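Surface glycoprotein (Trypanosoma brucei, PDB 5KLH) is an insect-stage (procyclic) surface protein with a bilobed ectodomain and a transmembrane helix, thought to act as a sensor at the parasite surface. Local coordinates at residues S19-P23 with K24-S28; A60-V64 with S65-D69. All coordinates share one frame; numbering follows the deposited sequence.

Contact 1 (S19-P23 with K24-S28); sequences SAFDP and KPLES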
ATOM      1  N   SER A  19     -14.491   4.329 -16.479  1.00 19.71           N
ATOM      2  CA  SER A  19     -14.896   4.995 -17.716  1.00 16.93           C
ATOM      3  C   SER A  19     -13.874   6.007 -18.203  1.00 23.38           C
ATOM      4  O   SER A  19     -13.673   6.168 -19.408  1.00 28.05           O
ATOM      5  CB  SER A  19     -16.238   5.691 -17.524  1.00 23.06           C
ATOM      6  OG  SER A  19     -17.228   4.743 -17.184  1.00 26.31           O
ATOM      7  N   ALA A  20     -13.247   6.700 -17.260  1.00 20.33           N
ATOM      8  CA  ALA A  20     -12.250   7.721 -17.578  1.00 15.16           C
ATOM      9  C   ALA A  20     -10.864   7.162 -17.916  1.00 18.96           C
ATOM     10  O   ALA A  20     -10.033   7.886 -18.463  1.00 22.71           O
ATOM     11  CB  ALA A  20     -12.133   8.692 -16.425  1.00 19.57           C
ATOM     12  N   PHE A  21     -10.622   5.888 -17.599  1.00 17.48           N
ATOM     13  CA  PHE A  21      -9.299   5.287 -17.763  1.00 16.33           C
ATOM     14  C   PHE A  21      -8.932   5.144 -19.236  1.00 20.85           C
ATOM     15  O   PHE A  21      -9.644   4.491 -20.009  1.00 24.53           O
ATOM     16  CB  PHE A  21      -9.252   3.919 -17.059  1.00 14.55           C
ATOM     17  CG  PHE A  21      -7.925   3.200 -17.159  1.00 16.89           C
ATOM     18  CD1 PHE A  21      -6.741   3.809 -16.756  1.00 16.44           C
ATOM     19  CD2 PHE A  21      -7.880   1.886 -17.605  1.00 14.82           C
ATOM     20  CE1 PHE A  21      -5.530   3.116 -16.825  1.00 12.39           C
ATOM     21  CE2 PHE A  21      -6.680   1.192 -17.676  1.00 15.62           C
ATOM     22  CZ  PHE A  21      -5.505   1.805 -17.294  1.00 15.85           C
ATOM     23  N   ASP A  22      -7.813   5.757 -19.611  1.00 20.50           N
ATOM     24  CA  ASP A  22      -7.259   5.660 -20.959  1.00 22.83           C
ATOM     25  C   ASP A  22      -5.878   5.013 -20.892  1.00 18.08           C
ATOM     26  O   ASP A  22      -4.898   5.666 -20.536  1.00 21.99           O
ATOM     27  CB  ASP A  22      -7.191   7.057 -21.592  1.00 27.29           C
ATOM     28  CG  ASP A  22      -6.545   7.064 -22.978  1.00 27.75           C
ATOM     29  OD1 ASP A  22      -6.413   5.991 -23.607  1.00 25.15           O
ATOM     30  OD2 ASP A  22      -6.185   8.172 -23.444  1.00 34.87           O
ATOM     31  N   PRO A  23      -5.801   3.715 -21.214  1.00 21.77           N
ATOM     32  CA  PRO A  23      -4.542   2.972 -21.121  1.00 19.99           C
ATOM     33  C   PRO A  23      -3.623   3.166 -22.322  1.00 17.52           C
ATOM     34  O   PRO A  23      -2.479   2.727 -22.283  1.00 21.00           O
ATOM     35  CB  PRO A  23      -5.015   1.515 -21.040  1.00 21.13           C
ATOM     36  CG  PRO A  23      -6.266   1.515 -21.852  1.00 23.81           C
ATOM     37  CD  PRO A  23      -6.933   2.830 -21.538  1.00 18.44           C
ATOM     38  N   LYS A  24      -4.122   3.806 -23.373  1.00 18.26           N
ATOM     39  CA  LYS A  24      -3.341   3.969 -24.596  1.00 17.79           C
ATOM     40  C   LYS A  24      -1.966   4.611 -24.389  1.00 16.90           C
ATOM     41  O   LYS A  24      -0.968   4.112 -24.919  1.00 19.17           O
ATOM     42  CB  LYS A  24      -4.167   4.754 -25.617  1.00 17.00           C
ATOM     43  CG  LYS A  24      -5.431   3.969 -25.976  1.00 30.27           C
ATOM     44  CD  LYS A  24      -6.265   4.596 -27.085  1.00 42.70           C
ATOM     45  CE  LYS A  24      -6.818   3.514 -28.016  1.00 43.98           C
ATOM     46  NZ  LYS A  24      -7.346   2.339 -27.257  1.00 50.51           N
ATOM     47  N   PRO A  25      -1.888   5.694 -23.599  1.00 17.74           N
ATOM     48  CA  PRO A  25      -0.542   6.239 -23.386  1.00 19.78           C
ATOM     49  C   PRO A  25       0.383   5.264 -22.655  1.00 16.87           C
ATOM     50  O   PRO A  25       1.598   5.303 -22.845  1.00 18.87           O
ATOM     51  CB  PRO A  25      -0.789   7.490 -22.529  1.00 21.83           C
ATOM     52  CG  PRO A  25      -2.239   7.803 -22.697  1.00 22.50           C
ATOM     53  CD  PRO A  25      -2.926   6.501 -22.932  1.00 20.92           C
ATOM     54  N   LEU A  26      -0.187   4.386 -21.840  1.00 14.49           N
ATOM     55  CA  LEU A  26       0.631   3.490 -21.025  1.00 13.26           C
ATOM     56  C   LEU A  26       1.341   2.415 -21.845  1.00 13.72           C
ATOM     57  O   LEU A  26       2.297   1.792 -21.365  1.00 15.95           O
ATOM     58  CB  LEU A  26      -0.226   2.841 -19.944  1.00 16.19           C
ATOM     59  CG  LEU A  26      -1.089   3.861 -19.202  1.00 19.12           C
ATOM     60  CD1 LEU A  26      -1.901   3.184 -18.112  1.00 17.72           C
ATOM     61  CD2 LEU A  26      -0.218   4.967 -18.624  1.00 18.77           C
ATOM     62  N   GLU A  27       0.896   2.209 -23.087  1.00 21.22           N
ATOM     63  CA  GLU A  27       1.557   1.262 -23.986  1.00 18.19           C
ATOM     64  C   GLU A  27       2.980   1.702 -24.284  1.00 19.09           C
ATOM     65  O   GLU A  27       3.846   0.880 -24.616  1.00 19.20           O
ATOM     66  CB  GLU A  27       0.769   1.105 -25.292  1.00 18.27           C
ATOM     67  CG  GLU A  27      -0.678   0.684 -25.085  1.00 22.19           C
ATOM     68  CD  GLU A  27      -0.855  -0.355 -23.978  1.00 42.13           C
ATOM     69  OE1 GLU A  27      -0.251  -1.450 -24.063  1.00 33.02           O
ATOM     70  OE2 GLU A  27      -1.608  -0.073 -23.014  1.00 39.30           O
ATOM     71  N   SER A  28       3.223   2.999 -24.137  1.00 18.75           N
ATOM     72  CA  SER A  28       4.546   3.555 -24.370  1.00 18.91           C
ATOM     73  C   SER A  28       5.435   3.529 -23.130  1.00 16.62           C
ATOM     74  O   SER A  28       6.522   4.102 -23.139  1.00 13.54           O
ATOM     75  CB  SER A  28       4.426   4.993 -24.880  1.00 24.19           C
ATOM     76  OG  SER A  28       3.706   5.032 -26.103  1.00 30.56           O
TER

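Contact 2 (A60-V64 with S65-D69); sequences ATVPV and SGNTD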
ATOM      1  N   ALA A  60       9.318  -4.574 -13.704  1.00 12.33           N
ATOM      2  CA  ALA A  60      10.536  -5.331 -13.853  1.00 12.67           C
ATOM      3  C   ALA A  60      10.876  -5.922 -12.501  1.00 12.36           C
ATOM      4  O   ALA A  60      10.490  -5.373 -11.464  1.00 12.18           O
ATOM      5  CB  ALA A  60      11.673  -4.442 -14.386  1.00 14.96           C
ATOM      6  N   THR A  61      11.573  -7.054 -12.517  1.00 11.80           N
ATOM      7  CA  THR A  61      12.085  -7.663 -11.293  1.00 11.65           C
ATOM      8  C   THR A  61      13.511  -7.179 -11.079  1.00 14.51           C
ATOM      9  O   THR A  61      14.381  -7.399 -11.923  1.00 17.39           O
ATOM     10  CB  THR A  61      12.047  -9.193 -11.371  1.00 10.86           C
ATOM     11  OG1 THR A  61      10.690  -9.615 -11.534  1.00 20.14           O
ATOM     12  CG2 THR A  61      12.604  -9.815 -10.098  1.00 12.98           C
ATOM     13  N   VAL A  62      13.734  -6.476  -9.971  1.00  9.48           N
ATOM     14  CA  VAL A  62      15.033  -5.900  -9.678  1.00 12.68           C
ATOM     15  C   VAL A  62      15.762  -6.753  -8.658  1.00 13.97           C
ATOM     16  O   VAL A  62      15.245  -7.000  -7.579  1.00 13.32           O
ATOM     17  CB  VAL A  62      14.894  -4.460  -9.139  1.00 10.92           C
ATOM     18  CG1 VAL A  62      16.250  -3.891  -8.823  1.00 14.60           C
ATOM     19  CG2 VAL A  62      14.178  -3.587 -10.167  1.00 14.07           C
ATOM     20  N   PRO A  63      16.967  -7.225  -8.999  1.00 11.99           N
ATOM     21  CA  PRO A  63      17.678  -8.006  -7.983  1.00 13.46           C
ATOM     22  C   PRO A  63      18.084  -7.131  -6.804  1.00 14.81           C
ATOM     23  O   PRO A  63      18.394  -5.964  -6.995  1.00 15.98           O
ATOM     24  CB  PRO A  63      18.905  -8.527  -8.740  1.00 17.73           C
ATOM     25  CG  PRO A  63      19.116  -7.516  -9.843  1.00 23.38           C
ATOM     26  CD  PRO A  63      17.740  -7.070 -10.243  1.00 17.80           C
ATOM     27  N   VAL A  64      18.075  -7.680  -5.597  1.00 13.84           N
ATOM     28  CA  VAL A  64      18.528  -6.903  -4.450  1.00 15.94           C
ATOM     29  C   VAL A  64      20.037  -6.635  -4.559  1.00 20.62           C
ATOM     30  O   VAL A  64      20.509  -5.509  -4.345  1.00 18.61           O
ATOM     31  CB  VAL A  64      18.179  -7.623  -3.134  1.00 15.78           C
ATOM     32  CG1 VAL A  64      18.942  -7.042  -1.966  1.00 16.71           C
ATOM     33  CG2 VAL A  64      16.687  -7.520  -2.886  1.00 14.87           C
ATOM     34  N   SER A  65      20.786  -7.671  -4.920  1.00 19.40           N
ATOM     35  CA  SER A  65      22.235  -7.540  -5.102  1.00 18.50           C
ATOM     36  C   SER A  65      22.584  -6.514  -6.177  1.00 18.11           C
ATOM     37  O   SER A  65      22.121  -6.599  -7.323  1.00 20.60           O
ATOM     38  CB  SER A  65      22.855  -8.895  -5.453  1.00 24.55           C
ATOM     39  OG  SER A  65      24.269  -8.808  -5.446  1.00 33.45           O
ATOM     40  N   GLY A  66      23.384  -5.524  -5.792  1.00 22.33           N
ATOM     41  CA  GLY A  66      23.792  -4.478  -6.709  1.00 21.32           C
ATOM     42  C   GLY A  66      22.861  -3.282  -6.744  1.00 21.14           C
ATOM     43  O   GLY A  66      23.148  -2.291  -7.414  1.00 20.88           O
ATOM     44  N   ASN A  67      21.746  -3.376  -6.023  1.00 16.32           N
ATOM     45  CA  ASN A  67      20.768  -2.296  -5.989  1.00 17.50           C
ATOM     46  C   ASN A  67      20.425  -1.908  -4.560  1.00 20.05           C
ATOM     47  O   ASN A  67      19.320  -1.438  -4.293  1.00 15.82           O
ATOM     48  CB  ASN A  67      19.489  -2.684  -6.753  1.00 16.65           C
ATOM     49  CG  ASN A  67      19.726  -2.825  -8.240  1.00 16.69           C
ATOM     50  OD1 ASN A  67      20.094  -1.855  -8.916  1.00 14.94           O
ATOM     51  ND2 ASN A  67      19.502  -4.030  -8.767  1.00 15.37           N
ATOM     52  N   THR A  68      21.377  -2.091  -3.645  1.00 20.28           N
ATOM     53  CA  THR A  68      21.174  -1.694  -2.253  1.00 15.03           C
ATOM     54  C   THR A  68      22.005  -0.482  -1.842  1.00 17.94           C
ATOM     55  O   THR A  68      23.146  -0.314  -2.272  1.00 21.50           O
ATOM     56  CB  THR A  68      21.490  -2.848  -1.274  1.00 17.80           C
ATOM     57  OG1 THR A  68      22.845  -3.272  -1.454  1.00 31.39           O
ATOM     58  CG2 THR A  68      20.571  -4.020  -1.519  1.00 13.51           C
ATOM     59  N   ASP A  69      21.405   0.356  -1.007  1.00 16.06           N
ATOM     60  CA  ASP A  69      22.095   1.483  -0.375  1.00 16.13           C
ATOM     61  C   ASP A  69      21.831   1.337   1.101  1.00 16.48           C
ATOM     62  O   ASP A  69      20.787   1.771   1.596  1.00 16.12           O
ATOM     63  CB  ASP A  69      21.592   2.819  -0.909  1.00 16.97           C
ATOM     64  CG  ASP A  69      22.176   4.020  -0.168  1.00 31.31           C
ATOM     65  OD1 ASP A  69      23.180   3.865   0.558  1.00 28.33           O
ATOM     66  OD2 ASP A  69      21.623   5.130  -0.326  1.00 32.69           O
TER

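Contact 1 (S19-P23 with K24-S28)
The ring of Phe21 meets Leu26 obliquely: methyl CD1 of Leu26 lies 3.9 Å from Phe21 CE1 and equally near CZ, while one face of the ring has the backbone N of Pro23 above its centre. The second flat group is the carboxylate of Asp22, whose side chain crosses those of Lys24 and Pro25 at about a right angle. Its OD1 receives the backbone N-H of Lys24, with 3.2 Å from Lys24 N to Asp22 OD1; the donor comes from above the carboxylate plane, 50° out of it, and OD1 also rests against CB and CG of Lys24. Pro25 CD lies 3.6 Å from Asp22 OD1 and closer still, at 3.2 Å, to the carbonyl Asp22 O. A chi1 of 177° sets CG of Asp22 beside the carbonyl carbon, from where OD1 reaches the N-H two residues on. The Lys24 side chain bends at its third and fourth torsions, and its NZ stays 5.2 Å from Asp22 OD1, too far for an ion pair. Pro23 O accepts a weak bond from Leu26 N, 2.9 Å away. Leu26, buried, also packs on Val56, Tyr170 and Ser204, so the segment sits against strands 51-63, 170-172 and 197-204. In the loop that leads from helix 12-20 to strand 31-33, residues 24-27 have helical backbone angles without the regular bonds of a helix, and they are entered through an Asx turn, Asp22 to Lys24, with Pro23 at its middle position.

Contact 2 (A60-V64 with S65-D69)
Asn67 turns its CG beside its own backbone N (chi1 -67°), and a second torsion of -62° then swings the carboxamide back over the preceding strand, where Asn67 ND2 donates to Pro63 O at 2.8 Å. This bond is nearly straight, 169° at the hydrogen, and the acceptor lies close to the amide plane. Asn67 ND2 also lies 3.3 Å from Val62 CG1, the methyl that is anti to the backbone N of Val62, and the two side chains cross at about a right angle. Next to this bond the backbone closes a type II beta turn from Val64 to Asn67: Asn67 N donates to Val64 O at 3.0 Å. Gly66 supplies the positive phi of the third turn position. Beyond it, Thr68 CG2 packs on Val64 CG1 at 3.5 Å, tighter than usual for two methyl groups. One residue thus holds two successive carbonyls, by its side chain and by its backbone. The turn follows strand 51-63, whose residues Ala60 and Val62 pair with Val200 and Val198 of strand 197-204. Asn67, the last residue of the turn, bonds through its backbone to Val74 of strand 72-79, and Asp69 in strand 68-69 forms a salt bridge with Arg88.

Both contacts lie at the surface of the ectodomain and follow one another along the chain without nesting or crossing. From the N terminus, helix 12-20 ends and contact 1 turns the chain through the loop that leads to strand 31-33. The chain next runs through strands 36-47 and 51-63, an antiparallel pair, and contact 2 closes the turn by which strand 51-63 passes into strand 68-69. The centres of contact 1 and contact 2 are about 29 Å apart, and the nearest atoms of contact 1 and contact 2 about 12 Å apart, so the two do not touch. Strand 51-63 nevertheless joins them: its Val56 is packed by the side chains of contact 1, and its far end forms contact 2.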